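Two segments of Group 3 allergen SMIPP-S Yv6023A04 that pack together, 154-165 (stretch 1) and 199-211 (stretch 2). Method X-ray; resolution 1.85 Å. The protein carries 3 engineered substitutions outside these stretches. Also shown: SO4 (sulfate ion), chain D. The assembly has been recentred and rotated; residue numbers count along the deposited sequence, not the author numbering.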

# COMPACT_ATOMS: atom_id res chain seq x y z
N GLU A 154 -19.05 -9.37 -8.59
CA GLU A 154 -18.54 -10.73 -8.63
C GLU A 154 -17.51 -10.98 -7.51
O GLU A 154 -17.51 -12.03 -6.87
N CYS A 155 -16.65 -9.99 -7.28
CA CYS A 155 -15.66 -10.06 -6.21
C CYS A 155 -16.32 -10.05 -4.83
O CYS A 155 -15.87 -10.75 -3.92
N ARG A 156 -17.37 -9.25 -4.67
CA ARG A 156 -18.09 -9.19 -3.39
C ARG A 156 -18.78 -10.51 -3.01
O ARG A 156 -18.76 -10.91 -1.85
N THR A 157 -19.37 -11.20 -3.99
CA THR A 157 -20.00 -12.50 -3.71
C THR A 157 -18.95 -13.55 -3.29
O THR A 157 -19.24 -14.40 -2.46
N LYS A 158 -17.75 -13.46 -3.85
CA LYS A 158 -16.66 -14.36 -3.47
C LYS A 158 -16.19 -14.12 -2.04
O LYS A 158 -15.80 -15.06 -1.35
N TYR A 159 -16.24 -12.87 -1.59
CA TYR A 159 -15.88 -12.52 -0.22
C TYR A 159 -16.97 -12.83 0.80
O TYR A 159 -16.73 -12.78 2.01
N GLY A 160 -18.16 -13.16 0.30
CA GLY A 160 -19.27 -13.65 1.12
C GLY A 160 -19.67 -12.73 2.26
O GLY A 160 -20.10 -11.61 2.02
N PRO A 161 -19.53 -13.21 3.51
CA PRO A 161 -19.95 -12.44 4.69
C PRO A 161 -19.03 -11.27 5.04
O PRO A 161 -19.36 -10.48 5.92
N ILE A 162 -17.88 -11.17 4.35
CA ILE A 162 -16.93 -10.08 4.57
C ILE A 162 -17.39 -8.82 3.82
O ILE A 162 -17.49 -8.83 2.59
N PHE A 163 -17.66 -7.76 4.57
CA PHE A 163 -18.10 -6.50 3.97
C PHE A 163 -16.99 -5.83 3.18
O PHE A 163 -15.87 -5.66 3.67
N LEU A 164 -17.32 -5.46 1.95
CA LEU A 164 -16.45 -4.61 1.13
C LEU A 164 -17.21 -3.35 0.77
O LEU A 164 -18.34 -3.42 0.31
N SER A 165 -16.57 -2.20 0.98
CA SER A 165 -17.17 -0.90 0.72
C SER A 165 -17.33 -0.58 -0.76
O SER A 165 -16.92 -1.34 -1.64
N TYR A 199 -6.02 -5.93 2.81
CA TYR A 199 -5.82 -7.34 3.12
C TYR A 199 -6.80 -7.83 4.18
O TYR A 199 -6.92 -7.24 5.26
N PHE A 200 -7.51 -8.91 3.84
CA PHE A 200 -8.47 -9.54 4.74
C PHE A 200 -7.99 -10.94 5.10
O PHE A 200 -8.07 -11.85 4.28
N PRO A 201 -7.47 -11.12 6.33
CA PRO A 201 -6.93 -12.41 6.79
C PRO A 201 -7.93 -13.57 6.71
O PRO A 201 -7.52 -14.71 6.50
N LYS A 202 -9.22 -13.27 6.86
CA LYS A 202 -10.25 -14.32 6.88
C LYS A 202 -10.87 -14.59 5.51
O LYS A 202 -11.86 -15.33 5.41
N ARG A 203 -10.29 -14.02 4.46
CA ARG A 203 -10.80 -14.17 3.10
C ARG A 203 -10.84 -15.63 2.64
O ARG A 203 -10.06 -16.45 3.13
N PRO A 204 -11.77 -15.97 1.72
CA PRO A 204 -11.87 -17.35 1.30
C PRO A 204 -10.72 -17.74 0.38
O PRO A 204 -10.09 -16.88 -0.22
N GLU A 205 -10.47 -19.04 0.30
CA GLU A 205 -9.50 -19.58 -0.64
C GLU A 205 -9.85 -19.14 -2.07
O GLU A 205 -11.02 -19.19 -2.48
N GLY A 206 -8.85 -18.68 -2.81
CA GLY A 206 -9.02 -18.32 -4.21
C GLY A 206 -9.55 -16.91 -4.45
O GLY A 206 -9.66 -16.48 -5.60
N ALA A 207 -9.86 -16.19 -3.38
CA ALA A 207 -10.43 -14.84 -3.47
C ALA A 207 -9.51 -13.87 -4.23
O ALA A 207 -8.29 -13.97 -4.13
N PRO A 208 -10.11 -12.92 -4.97
CA PRO A 208 -9.30 -11.89 -5.60
C PRO A 208 -8.70 -10.96 -4.55
O PRO A 208 -9.14 -10.95 -3.41
N GLU A 209 -7.67 -10.21 -4.95
CA GLU A 209 -7.11 -9.19 -4.09
C GLU A 209 -8.03 -7.97 -4.08
O GLU A 209 -8.68 -7.67 -5.09
N VAL A 210 -8.08 -7.27 -2.95
CA VAL A 210 -8.90 -6.06 -2.83
C VAL A 210 -8.02 -4.85 -2.62
O VAL A 210 -7.03 -4.90 -1.88
N PHE A 211 -8.39 -3.76 -3.28
CA PHE A 211 -7.63 -2.51 -3.24
C PHE A 211 -8.56 -1.37 -2.94
O PHE A 211 -9.63 -1.26 -3.54

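The end of a helix and the loop after it pack against a proline-rich loop and the start of a strand in a mainly apolar contact, centred on the ring of Tyr-159 and fastened by one direct hydrogen bond. Tyr-159 (chi1 -90°, m) leaves its backbone sideways, but its ring reaches into stretch 2, and its OH donates to Pro-208 O at 2.7 Å, near the plane of the ring. Around that ring, Pro-204 CD lies over one face, 4.4 Å from Tyr-159 CD2, while Ala-207 CB comes within 3.8 Å of Tyr-159 CE1 and Val-210 CG2 within 3.5 Å of Tyr-159 CZ. The Tyr-159 edge is turned toward the face of Phe-200 (m) in an offset edge-to-face pair, centroids 5.9 Å apart and planes at 73°.

Phe-200 points toward stretch 1 and also meets Ile-162 (m, t), CD1 to Ile-162 CG2 at 3.7 Å, and Leu-164 (m, t), CE2 to Leu-164 CD2 at 3.6 Å. Leu-164 CD2 continues to Val-210 CG1 (4.0 Å), linking the loop to the strand. Within the helix, Cys-155 (t) points toward stretch 2, its SG 4.0 Å from Pro-208 CG and 4.2 Å from Val-210 CG2; it is covalently bonded elsewhere in the structure.

Polar groups reinforce this packing. Water 2 donates to Tyr-159 OH (2.8 Å) and accepts from Phe-200 N (3.0 Å) and Arg-203 NH1 (3.2 Å), so the hydroxyl is served as both donor and acceptor. Arg-203 (chi1 p) sets CB 3.6 Å from Tyr-159 CE2, but its end leads away to a salt bridge, NH1 to Glu-209 OE1 at 2.7 Å. The extended Lys-158 passes Pro-208, CD to CD at 3.9 Å, and its NZ donates to water 1 (2.7 Å), which donates to Gly-206 O (3.0 Å). Gly-206 N binds sulfate O4 at 2.7 Å.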

# COMPACT_ATOMS: atom_id res chain seq x y z
CB GLU A 154 -17.93 -11.00 -10.01
CG GLU A 154 -17.10 -12.27 -10.17
CD GLU A 154 -16.68 -12.51 -11.60
OE1 GLU A 154 -17.54 -12.43 -12.51
OE2 GLU A 154 -15.48 -12.79 -11.83
CB CYS A 155 -14.65 -8.91 -6.34
SG CYS A 155 -13.44 -8.78 -5.00
CB ARG A 156 -19.08 -8.02 -3.33
CG ARG A 156 -18.41 -6.68 -3.04
CD ARG A 156 -19.35 -5.69 -2.35
NE ARG A 156 -18.88 -4.31 -2.49
CZ ARG A 156 -19.13 -3.54 -3.56
NH1 ARG A 156 -18.67 -2.30 -3.60
NH2 ARG A 156 -19.83 -4.02 -4.58
CB THR A 157 -20.96 -13.00 -4.84
OG1 THR A 157 -21.28 -14.38 -4.64
CG2 THR A 157 -20.34 -12.85 -6.22
CB LYS A 158 -15.48 -14.24 -4.45
CG LYS A 158 -15.73 -14.94 -5.77
CD LYS A 158 -14.57 -14.76 -6.73
CE LYS A 158 -14.85 -15.47 -8.04
NZ LYS A 158 -13.71 -15.38 -8.98
CB TYR A 159 -15.43 -11.06 -0.13
CG TYR A 159 -13.95 -10.89 -0.34
CD1 TYR A 159 -13.39 -10.92 -1.63
CD2 TYR A 159 -13.09 -10.72 0.74
CE1 TYR A 159 -12.02 -10.77 -1.83
CE2 TYR A 159 -11.71 -10.57 0.56
CZ TYR A 159 -11.18 -10.60 -0.72
OH TYR A 159 -9.82 -10.44 -0.89
CB PRO A 161 -19.92 -13.48 5.81
CG PRO A 161 -18.90 -14.47 5.37
CD PRO A 161 -19.03 -14.55 3.88
CB ILE A 162 -15.49 -10.47 4.15
CG1 ILE A 162 -14.92 -11.54 5.09
CG2 ILE A 162 -14.57 -9.24 4.10
CD1 ILE A 162 -13.59 -12.13 4.67
CB PHE A 163 -18.65 -5.53 5.02
CG PHE A 163 -19.02 -4.18 4.46
CD1 PHE A 163 -20.25 -3.98 3.84
CD2 PHE A 163 -18.12 -3.11 4.53
CE1 PHE A 163 -20.59 -2.73 3.30
CE2 PHE A 163 -18.45 -1.87 4.00
CZ PHE A 163 -19.69 -1.68 3.38
CB LEU A 164 -16.01 -5.34 -0.14
CG LEU A 164 -15.16 -6.60 -0.04
CD1 LEU A 164 -14.96 -7.18 -1.42
CD2 LEU A 164 -13.83 -6.31 0.62
CB SER A 165 -16.33 0.19 1.39
OG SER A 165 -15.15 0.43 0.65
CB TYR A 199 -4.37 -7.64 3.55
CG TYR A 199 -4.10 -9.12 3.72
CD1 TYR A 199 -3.72 -9.91 2.64
CD2 TYR A 199 -4.24 -9.73 4.97
CE1 TYR A 199 -3.49 -11.27 2.79
CE2 TYR A 199 -4.00 -11.09 5.13
CZ TYR A 199 -3.62 -11.85 4.04
OH TYR A 199 -3.39 -13.19 4.20
CB PHE A 200 -9.86 -9.59 4.10
CG PHE A 200 -10.48 -8.24 3.92
CD1 PHE A 200 -11.34 -7.72 4.88
CD2 PHE A 200 -10.21 -7.48 2.78
CE1 PHE A 200 -11.92 -6.46 4.72
CE2 PHE A 200 -10.78 -6.22 2.61
CZ PHE A 200 -11.64 -5.72 3.58
CB PRO A 201 -6.55 -12.13 8.26
CG PRO A 201 -7.26 -10.86 8.62
CD PRO A 201 -7.32 -10.07 7.36
CB LYS A 202 -11.32 -13.99 7.92
CG LYS A 202 -10.82 -14.09 9.35
CD LYS A 202 -11.84 -13.56 10.36
CE LYS A 202 -11.26 -13.56 11.77
NZ LYS A 202 -10.06 -12.67 11.90
CB ARG A 203 -9.98 -13.33 2.12
CG ARG A 203 -8.65 -13.92 1.72
CD ARG A 203 -7.83 -12.91 0.96
NE ARG A 203 -6.89 -13.54 0.04
CZ ARG A 203 -5.90 -12.89 -0.57
NH1 ARG A 203 -5.71 -11.60 -0.36
NH2 ARG A 203 -5.11 -13.55 -1.40
CB PRO A 204 -13.20 -17.39 0.52
CG PRO A 204 -13.87 -16.10 0.79
CD PRO A 204 -12.78 -15.12 1.06
CB GLU A 205 -9.51 -21.10 -0.56
CG GLU A 205 -8.31 -21.77 -1.18
CD GLU A 205 -8.51 -23.26 -1.29
OE1 GLU A 205 -9.37 -23.69 -2.09
OE2 GLU A 205 -7.80 -23.99 -0.57
CB ALA A 207 -10.73 -14.29 -2.08
CB PRO A 208 -10.32 -11.10 -6.45
CG PRO A 208 -11.57 -11.93 -6.48
CD PRO A 208 -11.55 -12.73 -5.22
CB GLU A 209 -5.70 -8.81 -4.55
CG GLU A 209 -4.70 -9.98 -4.60
CD GLU A 209 -4.44 -10.64 -3.25
OE1 GLU A 209 -4.61 -9.98 -2.20
OE2 GLU A 209 -4.03 -11.82 -3.23
CB VAL A 210 -9.95 -6.18 -1.68
CG1 VAL A 210 -10.78 -4.89 -1.55
CG2 VAL A 210 -10.87 -7.36 -1.93
CB PHE A 211 -6.95 -2.27 -4.59
CG PHE A 211 -5.99 -3.36 -4.98
CD1 PHE A 211 -4.65 -3.29 -4.61
CD2 PHE A 211 -6.43 -4.47 -5.70
CE1 PHE A 211 -3.76 -4.31 -4.95
CE2 PHE A 211 -5.55 -5.49 -6.05
CZ PHE A 211 -4.21 -5.41 -5.68
S SO4 D . -5.23 -18.81 -1.58
O1 SO4 D . -5.09 -19.25 -2.96
O2 SO4 D . -4.20 -17.82 -1.27
O3 SO4 D . -5.10 -19.95 -0.67
O4 SO4 D . -6.55 -18.21 -1.41
O HOH W 1 -11.17 -15.80 -8.05
O HOH W 2 -7.81 -9.59 0.91